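Phosphatase (Mycoplasma pneumoniae M129, PDB 1T71) is a di-iron enzyme that probably hydrolyses phosphoester bonds, perhaps those of 2',3'-cyclic nucleotides. Local coordinates at residues Ala17-Ile22 against Glu57-Ala62; Leu37-Ala42 against Leu152-Phe157; Leu78-Val83 against His102-Gly107; Val64-Met69 against Gly107-Glu112. All blocks are in the same frame, centred on the assembly; numbering follows the deposited sequence.

Contact 1: residues Ala17-Ile22 against Glu57-Ala62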
loop_
_atom_site.group_PDB
_atom_site.type_symbol
_atom_site.label_atom_id
_atom_site.label_comp_id
_atom_site.label_asym_id
_atom_site.label_seq_id
_atom_site.Cartn_x
_atom_site.Cartn_y
_atom_site.Cartn_z
ATOM N N ALA A 17 8.732 10.489 -8.212
ATOM C CA ALA A 17 9.658 9.373 -8.334
ATOM C C ALA A 17 8.913 8.039 -8.328
ATOM O O ALA A 17 9.227 7.142 -9.107
ATOM C CB ALA A 17 10.674 9.408 -7.210
ATOM N N GLY A 18 7.930 7.909 -7.448
ATOM C CA GLY A 18 7.187 6.666 -7.391
ATOM C C GLY A 18 6.364 6.494 -8.651
ATOM O O GLY A 18 6.321 5.415 -9.241
ATOM N N ARG A 19 5.709 7.572 -9.062
ATOM C CA ARG A 19 4.874 7.552 -10.255
ATOM C C ARG A 19 5.674 7.116 -11.474
ATOM O O ARG A 19 5.240 6.250 -12.231
ATOM C CB ARG A 19 4.264 8.940 -10.495
ATOM C CG ARG A 19 2.749 8.970 -10.360
ATOM C CD ARG A 19 2.185 10.375 -10.555
ATOM N NE ARG A 19 2.361 11.174 -9.350
ATOM C CZ ARG A 19 3.106 12.268 -9.268
ATOM N NH1 ARG A 19 3.759 12.715 -10.329
ATOM N NH2 ARG A 19 3.200 12.908 -8.113
ATOM N N ASN A 20 6.851 7.708 -11.649
ATOM C CA ASN A 20 7.703 7.390 -12.788
ATOM C C ASN A 20 8.282 5.984 -12.838
ATOM O O ASN A 20 8.310 5.364 -13.902
ATOM C CB ASN A 20 8.835 8.413 -12.888
ATOM C CG ASN A 20 8.354 9.750 -13.408
ATOM O OD1 ASN A 20 8.999 10.778 -13.208
ATOM N ND2 ASN A 20 7.210 9.741 -14.093
ATOM N N ILE A 21 8.751 5.462 -11.710
ATOM C CA ILE A 21 9.324 4.127 -11.757
ATOM C C ILE A 21 8.238 3.078 -12.013
ATOM O O ILE A 21 8.522 2.004 -12.538
ATOM C CB ILE A 21 10.115 3.794 -10.465
ATOM C CG1 ILE A 21 10.910 2.501 -10.673
ATOM C CG2 ILE A 21 9.169 3.676 -9.269
ATOM C CD1 ILE A 21 11.912 2.209 -9.566
ATOM N N ILE A 22 6.995 3.396 -11.659
ATOM C CA ILE A 22 5.897 2.464 -11.888
ATOM C C ILE A 22 5.495 2.492 -13.365
ATOM O O ILE A 22 5.215 1.455 -13.969
ATOM C CB ILE A 22 4.664 2.807 -11.018
ATOM C CG1 ILE A 22 4.942 2.433 -9.559
ATOM C CG2 ILE A 22 3.431 2.076 -11.545
ATOM C CD1 ILE A 22 3.780 2.675 -8.628
ATOM N N GLU A 57 -5.744 9.254 -12.568
ATOM C CA GLU A 57 -5.847 8.809 -13.954
ATOM C C GLU A 57 -4.477 8.357 -14.460
ATOM O O GLU A 57 -4.380 7.398 -15.223
ATOM C CB GLU A 57 -6.440 9.913 -14.840
ATOM C CG GLU A 57 -7.935 10.174 -14.576
ATOM C CD GLU A 57 -8.824 8.929 -14.771
ATOM O OE1 GLU A 57 -10.041 9.008 -14.469
ATOM O OE2 GLU A 57 -8.323 7.878 -15.236
ATOM N N PHE A 58 -3.418 9.031 -14.021
ATOM C CA PHE A 58 -2.067 8.644 -14.422
ATOM C C PHE A 58 -1.812 7.183 -14.023
ATOM O O PHE A 58 -1.385 6.366 -14.846
ATOM C CB PHE A 58 -1.026 9.534 -13.741
ATOM C CG PHE A 58 0.397 9.105 -13.995
ATOM C CD1 PHE A 58 1.164 9.734 -14.969
ATOM C CD2 PHE A 58 0.958 8.049 -13.278
ATOM C CE1 PHE A 58 2.470 9.319 -15.224
ATOM C CE2 PHE A 58 2.259 7.627 -13.527
ATOM C CZ PHE A 58 3.017 8.262 -14.501
ATOM N N LEU A 59 -2.056 6.864 -12.754
ATOM C CA LEU A 59 -1.850 5.504 -12.262
ATOM C C LEU A 59 -2.726 4.534 -13.035
ATOM O O LEU A 59 -2.312 3.430 -13.382
ATOM C CB LEU A 59 -2.182 5.411 -10.767
ATOM C CG LEU A 59 -1.177 6.060 -9.813
ATOM C CD1 LEU A 59 -1.669 5.895 -8.383
ATOM C CD2 LEU A 59 0.202 5.416 -9.993
ATOM N N LYS A 60 -3.947 4.969 -13.302
ATOM C CA LYS A 60 -4.903 4.161 -14.033
ATOM C C LYS A 60 -4.407 3.884 -15.455
ATOM O O LYS A 60 -4.492 2.758 -15.946
ATOM C CB LYS A 60 -6.243 4.889 -14.074
ATOM C CG LYS A 60 -7.421 3.978 -14.229
ATOM C CD LYS A 60 -7.533 3.023 -13.056
ATOM C CE LYS A 60 -8.588 1.987 -13.350
ATOM N NZ LYS A 60 -9.857 2.659 -13.733
ATOM N N GLU A 61 -3.878 4.907 -16.116
ATOM C CA GLU A 61 -3.391 4.720 -17.477
ATOM C C GLU A 61 -2.058 3.995 -17.490
ATOM O O GLU A 61 -1.634 3.494 -18.528
ATOM C CB GLU A 61 -3.263 6.066 -18.202
ATOM C CG GLU A 61 -2.189 7.011 -17.662
ATOM C CD GLU A 61 -0.760 6.509 -17.896
ATOM O OE1 GLU A 61 -0.499 5.922 -18.978
ATOM O OE2 GLU A 61 0.107 6.715 -17.006
ATOM N N ALA A 62 -1.398 3.939 -16.339
ATOM C CA ALA A 62 -0.107 3.266 -16.247
ATOM C C ALA A 62 -0.281 1.759 -16.121
ATOM O O ALA A 62 0.681 1.004 -16.280
ATOM C CB ALA A 62 0.684 3.803 -15.060
#
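Arg-19 and Phe-58 carry the contact between two nearly parallel helices, 17-22 and 57-62, which flank one mixed sheet of a calcineurin-like metallophosphoesterase fold. The axes of the two segments stay 10.6 Å apart and make an angle of 17°, so the space between them is bridged by side chains and the backbones do not meet. The tight part lies on one face of the Phe-58 ring. There Arg-19 lays its aliphatic portion across the aromatic surface: CD sits 4.1 Å from the ring centroid of Phe-58, a CH-pi contact displaced toward the rim. The chain then bends, and the guanidinium stands almost perpendicular to the phenyl plane, its NH2 hydrogen-bonded to the carbonyl of Thr-45. Arginine suits this place because its methylene groups can cover an aromatic while its charged end reaches a polar partner beyond it. Phe-58 extends across the gap because its CG is anti to the backbone N (chi1 174°). Leu-59, on the buried side, sends CD2 to within 4.4 Å of Arg-19 CG, and its other contacts include Ala-42 and Thr-45, in the loop that follows strand 37-41. Packing is looser toward solvent, where Asn-20 approaches the ring obliquely, its ND2 4.5 Å from Phe-58 CZ, as befits a polar residue at the margin. Glu-61, its OE2 3.7 Å above the plane of Phe-58, covers the opposite face; exposed and poorly ordered, it forms a salt bridge with Lys-23. On the tight side, Arg-19 CG rests 3.5 Å from Phe-58 CE2.

Contact 2: residues Leu37-Ala42 against Leu152-Phe157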
loop_
_atom_site.group_PDB
_atom_site.type_symbol
_atom_site.label_atom_id
_atom_site.label_comp_id
_atom_site.label_asym_id
_atom_site.label_seq_id
_atom_site.Cartn_x
_atom_site.Cartn_y
_atom_site.Cartn_z
ATOM N N LEU A 37 -3.939 -8.998 -12.533
ATOM C CA LEU A 37 -4.379 -7.784 -11.862
ATOM C C LEU A 37 -3.256 -7.067 -11.118
ATOM O O LEU A 37 -2.336 -7.701 -10.598
ATOM C CB LEU A 37 -5.492 -8.141 -10.878
ATOM C CG LEU A 37 -6.769 -8.714 -11.492
ATOM C CD1 LEU A 37 -7.618 -9.363 -10.413
ATOM C CD2 LEU A 37 -7.534 -7.606 -12.200
ATOM N N VAL A 38 -3.349 -5.740 -11.066
ATOM C CA VAL A 38 -2.361 -4.913 -10.388
ATOM C C VAL A 38 -3.060 -4.036 -9.349
ATOM O O VAL A 38 -3.994 -3.298 -9.665
ATOM C CB VAL A 38 -1.602 -3.998 -11.389
ATOM C CG1 VAL A 38 -0.636 -3.075 -10.638
ATOM C CG2 VAL A 38 -0.849 -4.843 -12.398
ATOM N N ILE A 39 -2.606 -4.134 -8.105
ATOM C CA ILE A 39 -3.172 -3.367 -7.005
ATOM C C ILE A 39 -2.043 -2.551 -6.379
ATOM O O ILE A 39 -0.916 -3.041 -6.249
ATOM C CB ILE A 39 -3.756 -4.306 -5.926
ATOM C CG1 ILE A 39 -4.659 -5.353 -6.583
ATOM C CG2 ILE A 39 -4.535 -3.500 -4.885
ATOM C CD1 ILE A 39 -5.153 -6.422 -5.635
ATOM N N VAL A 40 -2.327 -1.307 -6.010
ATOM C CA VAL A 40 -1.298 -0.485 -5.388
ATOM C C VAL A 40 -1.872 0.417 -4.315
ATOM O O VAL A 40 -3.032 0.809 -4.370
ATOM C CB VAL A 40 -0.554 0.406 -6.418
ATOM C CG1 VAL A 40 -0.234 -0.404 -7.672
ATOM C CG2 VAL A 40 -1.383 1.644 -6.763
ATOM N N ASN A 41 -1.054 0.710 -3.311
ATOM C CA ASN A 41 -1.451 1.624 -2.251
ATOM C C ASN A 41 -0.888 2.939 -2.792
ATOM O O ASN A 41 0.307 3.030 -3.072
ATOM C CB ASN A 41 -0.774 1.251 -0.930
ATOM C CG ASN A 41 -1.143 2.193 0.194
ATOM O OD1 ASN A 41 -0.966 3.404 0.081
ATOM N ND2 ASN A 41 -1.663 1.641 1.291
ATOM N N ALA A 42 -1.744 3.944 -2.955
ATOM C CA ALA A 42 -1.322 5.230 -3.513
ATOM C C ALA A 42 -1.462 6.404 -2.554
ATOM O O ALA A 42 -1.555 7.556 -2.980
ATOM C CB ALA A 42 -2.122 5.513 -4.790
ATOM N N LEU A 152 -11.873 -14.989 -2.447
ATOM C CA LEU A 152 -10.571 -14.411 -2.152
ATOM C C LEU A 152 -10.770 -13.097 -1.401
ATOM O O LEU A 152 -11.688 -12.329 -1.693
ATOM C CB LEU A 152 -9.784 -14.168 -3.441
ATOM C CG LEU A 152 -9.635 -15.361 -4.387
ATOM C CD1 LEU A 152 -8.569 -15.047 -5.428
ATOM C CD2 LEU A 152 -9.252 -16.604 -3.601
ATOM N N HIS A 153 -9.908 -12.847 -0.424
ATOM C CA HIS A 153 -9.997 -11.631 0.370
ATOM C C HIS A 153 -8.586 -11.085 0.525
ATOM O O HIS A 153 -7.751 -11.701 1.187
ATOM C CB HIS A 153 -10.591 -11.948 1.744
ATOM C CG HIS A 153 -11.176 -10.762 2.443
ATOM N ND1 HIS A 153 -10.842 -9.462 2.120
ATOM C CD2 HIS A 153 -12.053 -10.678 3.471
ATOM C CE1 HIS A 153 -11.489 -8.632 2.917
ATOM N NE2 HIS A 153 -12.231 -9.344 3.746
ATOM N N ILE A 154 -8.329 -9.941 -0.106
ATOM C CA ILE A 154 -7.022 -9.290 -0.065
ATOM C C ILE A 154 -7.063 -8.125 0.917
ATOM O O ILE A 154 -7.884 -7.217 0.780
ATOM C CB ILE A 154 -6.633 -8.779 -1.475
ATOM C CG1 ILE A 154 -6.461 -9.975 -2.420
ATOM C CG2 ILE A 154 -5.353 -7.955 -1.413
ATOM C CD1 ILE A 154 -6.239 -9.592 -3.875
ATOM N N VAL A 155 -6.179 -8.148 1.908
ATOM C CA VAL A 155 -6.156 -7.092 2.916
ATOM C C VAL A 155 -4.870 -6.270 2.984
ATOM O O VAL A 155 -3.771 -6.816 3.085
ATOM C CB VAL A 155 -6.405 -7.670 4.328
ATOM C CG1 VAL A 155 -6.369 -6.551 5.364
ATOM C CG2 VAL A 155 -7.737 -8.401 4.368
ATOM N N ASP A 156 -5.024 -4.952 2.927
ATOM C CA ASP A 156 -3.894 -4.035 3.040
ATOM C C ASP A 156 -4.038 -3.407 4.428
ATOM O O ASP A 156 -4.907 -2.558 4.643
ATOM C CB ASP A 156 -3.954 -2.947 1.956
ATOM C CG ASP A 156 -2.895 -1.858 2.153
ATOM O OD1 ASP A 156 -2.713 -0.999 1.256
ATOM O OD2 ASP A 156 -2.245 -1.853 3.216
ATOM N N PHE A 157 -3.202 -3.851 5.368
ATOM C CA PHE A 157 -3.239 -3.347 6.742
ATOM C C PHE A 157 -2.201 -2.242 6.877
ATOM O O PHE A 157 -1.001 -2.506 6.958
ATOM C CB PHE A 157 -2.933 -4.479 7.730
ATOM C CG PHE A 157 -3.214 -4.137 9.173
ATOM C CD1 PHE A 157 -2.419 -4.662 10.191
ATOM C CD2 PHE A 157 -4.269 -3.294 9.518
ATOM C CE1 PHE A 157 -2.667 -4.346 11.534
ATOM C CE2 PHE A 157 -4.529 -2.971 10.855
ATOM C CZ PHE A 157 -3.726 -3.497 11.866
#
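Asn-41 and Asp-156 both hold CG anti to the backbone N, with chi1 at 179° and 172°, and these extended side chains meet between two strands of facing sheets. They cross at roughly a right angle, and the amide and carboxylate planes are strongly inclined to each other. Even so, Asn-41 ND2 donates to Asp-156 OD1 over 2.8 Å, with an N-H...O angle of 157°. The acceptor lies close to the amide plane, and the donor arrives on the syn side of the carboxylate, a little out of its plane. Farther along the strands Ile-39 and Ile-154 reach toward each other tip to tip, their CD1 atoms 3.8 Å apart. Each has CG1 anti to its carbonyl carbon, which directs the long branch into the interior. Isoleucine suits this position, being long enough for its CD1 to reach midway across sheets whose CA atoms, at Ile-39 and Ile-154, remain 9.9 Å apart; Ile-39 also packs on Ile-120 and Tyr-66. The contact thus joins the two sheets of the metallophosphoesterase sandwich, apolar in its core and polar near the irons. Asn-41 uses its OD1 to accept from the backbone N of Glu-43, a ligand of both irons, and so belongs to the second shell of the metal site. Asp-156 is gripped further: OD1 also bonds Thr-68 OG1, and OD2 bonds Thr-182 OG1. With several donors directed at one buried carboxylate, its negative charge is probably stabilised, and the network probably fixes the rotation of the Asn-41 amide.

Contact 3: residues Leu78-Val83 against His102-Gly107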
loop_
_atom_site.group_PDB
_atom_site.type_symbol
_atom_site.label_atom_id
_atom_site.label_comp_id
_atom_site.label_asym_id
_atom_site.label_seq_id
_atom_site.Cartn_x
_atom_site.Cartn_y
_atom_site.Cartn_z
ATOM N N LEU A 78 -9.112 19.276 -2.919
ATOM C CA LEU A 78 -9.733 19.720 -4.164
ATOM C C LEU A 78 -10.471 18.654 -4.970
ATOM O O LEU A 78 -11.511 18.941 -5.555
ATOM C CB LEU A 78 -8.684 20.402 -5.057
ATOM C CG LEU A 78 -7.844 21.486 -4.368
ATOM C CD1 LEU A 78 -6.914 22.149 -5.370
ATOM C CD2 LEU A 78 -8.766 22.519 -3.728
ATOM N N ASP A 79 -9.943 17.433 -5.007
ATOM C CA ASP A 79 -10.579 16.368 -5.779
ATOM C C ASP A 79 -11.027 15.174 -4.954
ATOM O O ASP A 79 -11.390 14.150 -5.527
ATOM C CB ASP A 79 -9.622 15.831 -6.849
ATOM C CG ASP A 79 -8.998 16.915 -7.678
ATOM O OD1 ASP A 79 -9.702 17.897 -7.987
ATOM O OD2 ASP A 79 -7.806 16.774 -8.038
ATOM N N LEU A 80 -11.025 15.268 -3.629
ATOM C CA LEU A 80 -11.384 14.072 -2.874
ATOM C C LEU A 80 -12.788 13.530 -3.107
ATOM O O LEU A 80 -12.960 12.320 -3.203
ATOM C CB LEU A 80 -11.109 14.247 -1.374
ATOM C CG LEU A 80 -12.148 14.817 -0.432
ATOM C CD1 LEU A 80 -11.652 14.696 1.003
ATOM C CD2 LEU A 80 -12.403 16.247 -0.807
ATOM N N ALA A 81 -13.788 14.397 -3.227
ATOM C CA ALA A 81 -15.150 13.912 -3.460
ATOM C C ALA A 81 -15.179 13.006 -4.696
ATOM O O ALA A 81 -15.868 11.984 -4.718
ATOM C CB ALA A 81 -16.109 15.086 -3.651
ATOM N N VAL A 82 -14.416 13.379 -5.716
ATOM C CA VAL A 82 -14.374 12.608 -6.947
ATOM C C VAL A 82 -13.403 11.424 -6.925
ATOM O O VAL A 82 -13.737 10.342 -7.399
ATOM C CB VAL A 82 -14.031 13.521 -8.147
ATOM C CG1 VAL A 82 -13.793 12.682 -9.399
ATOM C CG2 VAL A 82 -15.183 14.505 -8.388
ATOM N N VAL A 83 -12.210 11.617 -6.378
ATOM C CA VAL A 83 -11.226 10.534 -6.350
ATOM C C VAL A 83 -11.587 9.350 -5.454
ATOM O O VAL A 83 -11.691 8.212 -5.922
ATOM C CB VAL A 83 -9.829 11.063 -5.937
ATOM C CG1 VAL A 83 -8.834 9.909 -5.817
ATOM C CG2 VAL A 83 -9.333 12.063 -6.973
ATOM N N HIS A 102 -16.130 9.501 7.129
ATOM C CA HIS A 102 -16.298 8.143 7.642
ATOM C C HIS A 102 -17.161 7.340 6.670
ATOM O O HIS A 102 -17.161 6.105 6.699
ATOM C CB HIS A 102 -16.971 8.176 9.015
ATOM C CG HIS A 102 -18.392 8.652 8.979
ATOM N ND1 HIS A 102 -19.451 7.817 8.693
ATOM C CD2 HIS A 102 -18.922 9.890 9.134
ATOM C CE1 HIS A 102 -20.571 8.519 8.672
ATOM N NE2 HIS A 102 -20.277 9.780 8.934
ATOM N N ASN A 103 -17.892 8.051 5.811
ATOM C CA ASN A 103 -18.758 7.422 4.813
ATOM C C ASN A 103 -18.477 7.905 3.392
ATOM O O ASN A 103 -19.320 7.777 2.510
ATOM C CB ASN A 103 -20.233 7.666 5.147
ATOM C CG ASN A 103 -20.606 9.143 5.144
ATOM O OD1 ASN A 103 -21.788 9.490 5.196
ATOM N ND2 ASN A 103 -19.608 10.014 5.094
ATOM N N LEU A 104 -17.289 8.459 3.174
ATOM C CA LEU A 104 -16.903 8.942 1.850
ATOM C C LEU A 104 -16.175 7.824 1.098
ATOM O O LEU A 104 -14.967 7.634 1.267
ATOM C CB LEU A 104 -15.975 10.150 1.991
ATOM C CG LEU A 104 -15.594 11.020 0.787
ATOM C CD1 LEU A 104 -14.112 11.330 0.885
ATOM C CD2 LEU A 104 -15.915 10.329 -0.535
ATOM N N GLY A 105 -16.906 7.076 0.275
ATOM C CA GLY A 105 -16.284 5.999 -0.478
ATOM C C GLY A 105 -16.397 4.617 0.146
ATOM O O GLY A 105 -17.210 4.405 1.043
ATOM N N GLN A 106 -15.567 3.687 -0.327
ATOM C CA GLN A 106 -15.563 2.290 0.138
ATOM C C GLN A 106 -14.393 1.922 1.048
ATOM O O GLN A 106 -13.261 2.337 0.811
ATOM C CB GLN A 106 -15.448 1.315 -1.038
ATOM C CG GLN A 106 -16.245 1.601 -2.275
ATOM C CD GLN A 106 -15.885 0.641 -3.392
ATOM O OE1 GLN A 106 -14.844 0.780 -4.043
ATOM N NE2 GLN A 106 -16.734 -0.354 -3.604
ATOM N N GLY A 107 -14.671 1.088 2.047
ATOM C CA GLY A 107 -13.629 0.603 2.937
ATOM C C GLY A 107 -13.285 -0.825 2.514
ATOM O O GLY A 107 -12.301 -1.425 2.965
#
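Leu-80 and Leu-104 supply the apolar part of this contact, a small surface patch between the short helix 80-83 and the loop 102-107. Their side chains cross at about a right angle and meet through single methyls, Leu-80 CD1 and Leu-104 CD1 lying 4.2 Å apart. Leu-104 also touches Ile-84, and Leu-80 touches Phe-101, so leucine methyls on both sides join a modest hydrophobic cluster. Contact with backbone is slighter: Leu-104 CD2 comes 4.5 Å from the carbonyl O of Ala-81, whose small side chain points away from the loop. No hydrogen bond links the two segments; polar bonds lie within a segment or lead elsewhere. Within the helix, Val-83 N bonds Asp-79 O at 2.8 Å, while the carboxylate of Asp-79 accepts from the backbone N of Leu-53. On the loop side, Arg-91 donates to Gly-105 O. Glycine fits there because, at its backbone angles, a side chain would collide with the carbonyl O of Leu-104. In the fold, helix 80-83 lies on the connection between parallel neighbours 66-68 and 89-90, a beta-alpha-beta crossover, and the loop packed against it leads on toward edge strand 108-112.

Contact 4: residues Val64-Met69 against Gly107-Glu112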
loop_
_atom_site.group_PDB
_atom_site.type_symbol
_atom_site.label_atom_id
_atom_site.label_comp_id
_atom_site.label_asym_id
_atom_site.label_seq_id
_atom_site.Cartn_x
_atom_site.Cartn_y
_atom_site.Cartn_z
ATOM N N VAL A 64 -2.497 0.342 -13.417
ATOM C CA VAL A 64 -3.039 -0.045 -12.119
ATOM C C VAL A 64 -4.530 -0.349 -12.226
ATOM O O VAL A 64 -5.279 0.417 -12.823
ATOM C CB VAL A 64 -2.823 1.072 -11.079
ATOM C CG1 VAL A 64 -3.483 0.693 -9.763
ATOM C CG2 VAL A 64 -1.328 1.309 -10.887
ATOM N N ASN A 65 -4.957 -1.465 -11.642
ATOM C CA ASN A 65 -6.364 -1.857 -11.677
ATOM C C ASN A 65 -7.143 -1.448 -10.440
ATOM O O ASN A 65 -8.292 -1.015 -10.542
ATOM C CB ASN A 65 -6.497 -3.369 -11.852
ATOM C CG ASN A 65 -5.925 -3.848 -13.157
ATOM O OD1 ASN A 65 -6.333 -3.391 -14.225
ATOM N ND2 ASN A 65 -4.978 -4.770 -13.088
ATOM N N TYR A 66 -6.530 -1.598 -9.270
ATOM C CA TYR A 66 -7.194 -1.244 -8.021
ATOM C C TYR A 66 -6.263 -0.471 -7.090
ATOM O O TYR A 66 -5.042 -0.613 -7.154
ATOM C CB TYR A 66 -7.710 -2.512 -7.344
ATOM C CG TYR A 66 -8.835 -3.172 -8.114
ATOM C CD1 TYR A 66 -10.139 -2.690 -8.022
ATOM C CD2 TYR A 66 -8.589 -4.245 -8.973
ATOM C CE1 TYR A 66 -11.175 -3.257 -8.764
ATOM C CE2 TYR A 66 -9.619 -4.819 -9.726
ATOM C CZ TYR A 66 -10.909 -4.317 -9.614
ATOM O OH TYR A 66 -11.939 -4.858 -10.351
ATOM N N ILE A 67 -6.845 0.343 -6.220
ATOM C CA ILE A 67 -6.059 1.166 -5.314
ATOM C C ILE A 67 -6.506 1.099 -3.853
ATOM O O ILE A 67 -7.705 1.127 -3.559
ATOM C CB ILE A 67 -6.122 2.641 -5.770
ATOM C CG1 ILE A 67 -5.326 2.822 -7.063
ATOM C CG2 ILE A 67 -5.592 3.553 -4.691
ATOM C CD1 ILE A 67 -5.351 4.244 -7.597
ATOM N N THR A 68 -5.534 1.006 -2.947
ATOM C CA THR A 68 -5.813 0.999 -1.508
ATOM C C THR A 68 -5.115 2.250 -0.962
ATOM O O THR A 68 -4.213 2.778 -1.621
ATOM C CB THR A 68 -5.262 -0.279 -0.808
ATOM O OG1 THR A 68 -3.857 -0.410 -1.051
ATOM C CG2 THR A 68 -5.976 -1.515 -1.334
ATOM N N MET A 69 -5.515 2.728 0.217
ATOM C CA MET A 69 -4.913 3.942 0.767
ATOM C C MET A 69 -4.389 3.822 2.198
ATOM O O MET A 69 -3.947 2.752 2.617
ATOM C CB MET A 69 -5.919 5.097 0.666
ATOM C CG MET A 69 -6.339 5.449 -0.762
ATOM S SD MET A 69 -5.096 6.395 -1.689
ATOM C CE MET A 69 -4.307 5.207 -2.443
ATOM N N GLY A 107 -14.671 1.088 2.047
ATOM C CA GLY A 107 -13.629 0.603 2.937
ATOM C C GLY A 107 -13.285 -0.825 2.514
ATOM O O GLY A 107 -12.301 -1.425 2.965
ATOM N N SER A 108 -14.112 -1.372 1.630
ATOM C CA SER A 108 -13.922 -2.722 1.108
ATOM C C SER A 108 -14.771 -2.842 -0.156
ATOM O O SER A 108 -15.846 -2.251 -0.240
ATOM C CB SER A 108 -14.379 -3.760 2.139
ATOM O OG SER A 108 -14.217 -5.079 1.653
ATOM N N LEU A 109 -14.287 -3.583 -1.147
ATOM C CA LEU A 109 -15.055 -3.752 -2.376
ATOM C C LEU A 109 -14.976 -5.174 -2.896
ATOM O O LEU A 109 -14.062 -5.924 -2.554
ATOM C CB LEU A 109 -14.590 -2.770 -3.460
ATOM C CG LEU A 109 -13.220 -2.886 -4.127
ATOM C CD1 LEU A 109 -13.149 -4.121 -5.009
ATOM C CD2 LEU A 109 -12.989 -1.645 -4.973
ATOM N N VAL A 110 -15.945 -5.539 -3.724
ATOM C CA VAL A 110 -15.996 -6.875 -4.292
ATOM C C VAL A 110 -16.262 -6.827 -5.786
ATOM O O VAL A 110 -17.096 -6.059 -6.267
ATOM C CB VAL A 110 -17.115 -7.718 -3.653
ATOM C CG1 VAL A 110 -17.051 -9.151 -4.170
ATOM C CG2 VAL A 110 -16.990 -7.690 -2.152
ATOM N N PHE A 111 -15.538 -7.655 -6.518
ATOM C CA PHE A 111 -15.714 -7.752 -7.950
ATOM C C PHE A 111 -15.428 -9.204 -8.284
ATOM O O PHE A 111 -14.814 -9.919 -7.487
ATOM C CB PHE A 111 -14.750 -6.825 -8.696
ATOM C CG PHE A 111 -13.301 -7.148 -8.487
ATOM C CD1 PHE A 111 -12.666 -6.830 -7.293
ATOM C CD2 PHE A 111 -12.560 -7.751 -9.498
ATOM C CE1 PHE A 111 -11.308 -7.104 -7.113
ATOM C CE2 PHE A 111 -11.204 -8.031 -9.328
ATOM C CZ PHE A 111 -10.578 -7.707 -8.134
ATOM N N GLU A 112 -15.886 -9.658 -9.442
ATOM C CA GLU A 112 -15.635 -11.036 -9.804
ATOM C C GLU A 112 -14.678 -11.062 -10.971
ATOM O O GLU A 112 -14.743 -10.212 -11.859
ATOM C CB GLU A 112 -16.941 -11.762 -10.150
ATOM C CG GLU A 112 -17.457 -11.532 -11.560
ATOM C CD GLU A 112 -18.790 -12.222 -11.802
ATOM O OE1 GLU A 112 -19.807 -11.784 -11.217
ATOM O OE2 GLU A 112 -18.819 -13.212 -12.568
#
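Tyr-66 and Phe-111 come from opposite directions and overlap their rings in an offset, face-to-face stack. The centroids are 4.2 Å apart and the planes are inclined by 27°, so the rings open slightly like a wedge. Tyr-66 CE2 lies 3.4 Å from Phe-111 CZ. The displacement carries the tyrosine hydroxyl over the phenylalanine face: Tyr-66 OH stands 3.1 Å from Phe-111 CD2, toward the rim of that ring. Phe-111 can present its face this way because its CG lies between the backbone N and the carbonyl carbon (chi1 63°), which sends the ring straight out from the strand toward Tyr-66. Leu-109, two residues earlier on the same strand, points to the same side and approaches the tyrosine obliquely, with CD2 4.3 Å from Tyr-66 CD1. Its branched end packs beside the tyrosine ring, and the residue also touches Val-90. Tyr-66 sits on strand 66-68 of one sheet and also touches Ile-120 on strand 117-124, which adjoins edge strand 108-112 in the other; the contact thus joins the two sheets near that edge strand, away from the irons. Tyrosine suits the stack, being long enough to bring OH over the Phe-111 face. Between the two segments cohesion comes from dispersion and aromatic overlap, with no hydrogen bond across them, and the hydroxyl oxygen over the pi face probably adds an electrostatic term whose sign depends on where its proton points.

From the N terminus, helix segment 17-22 opens contact 1, and segment 37-42 opens contact 2 before 57-62 closes the first loop; contacts 1 and 2 therefore cross. Segment 64-69 then begins contact 4, within which contact 3 opens at 78-83 and closes at 102-107. Gly-107 is shared by contacts 3 and 4, the latter closing along 107-112. Contact 2 closes last, at 152-157, enclosing both. Contacts 2 and 4 both tie the two sheets of the sandwich together and lie side by side, since strands 37-41 and 66-68 are neighbours, with Val-38 O close to Asn-65 N; contact 1 joins flanking helices, and contact 3 fastens an outlying helix to a loop.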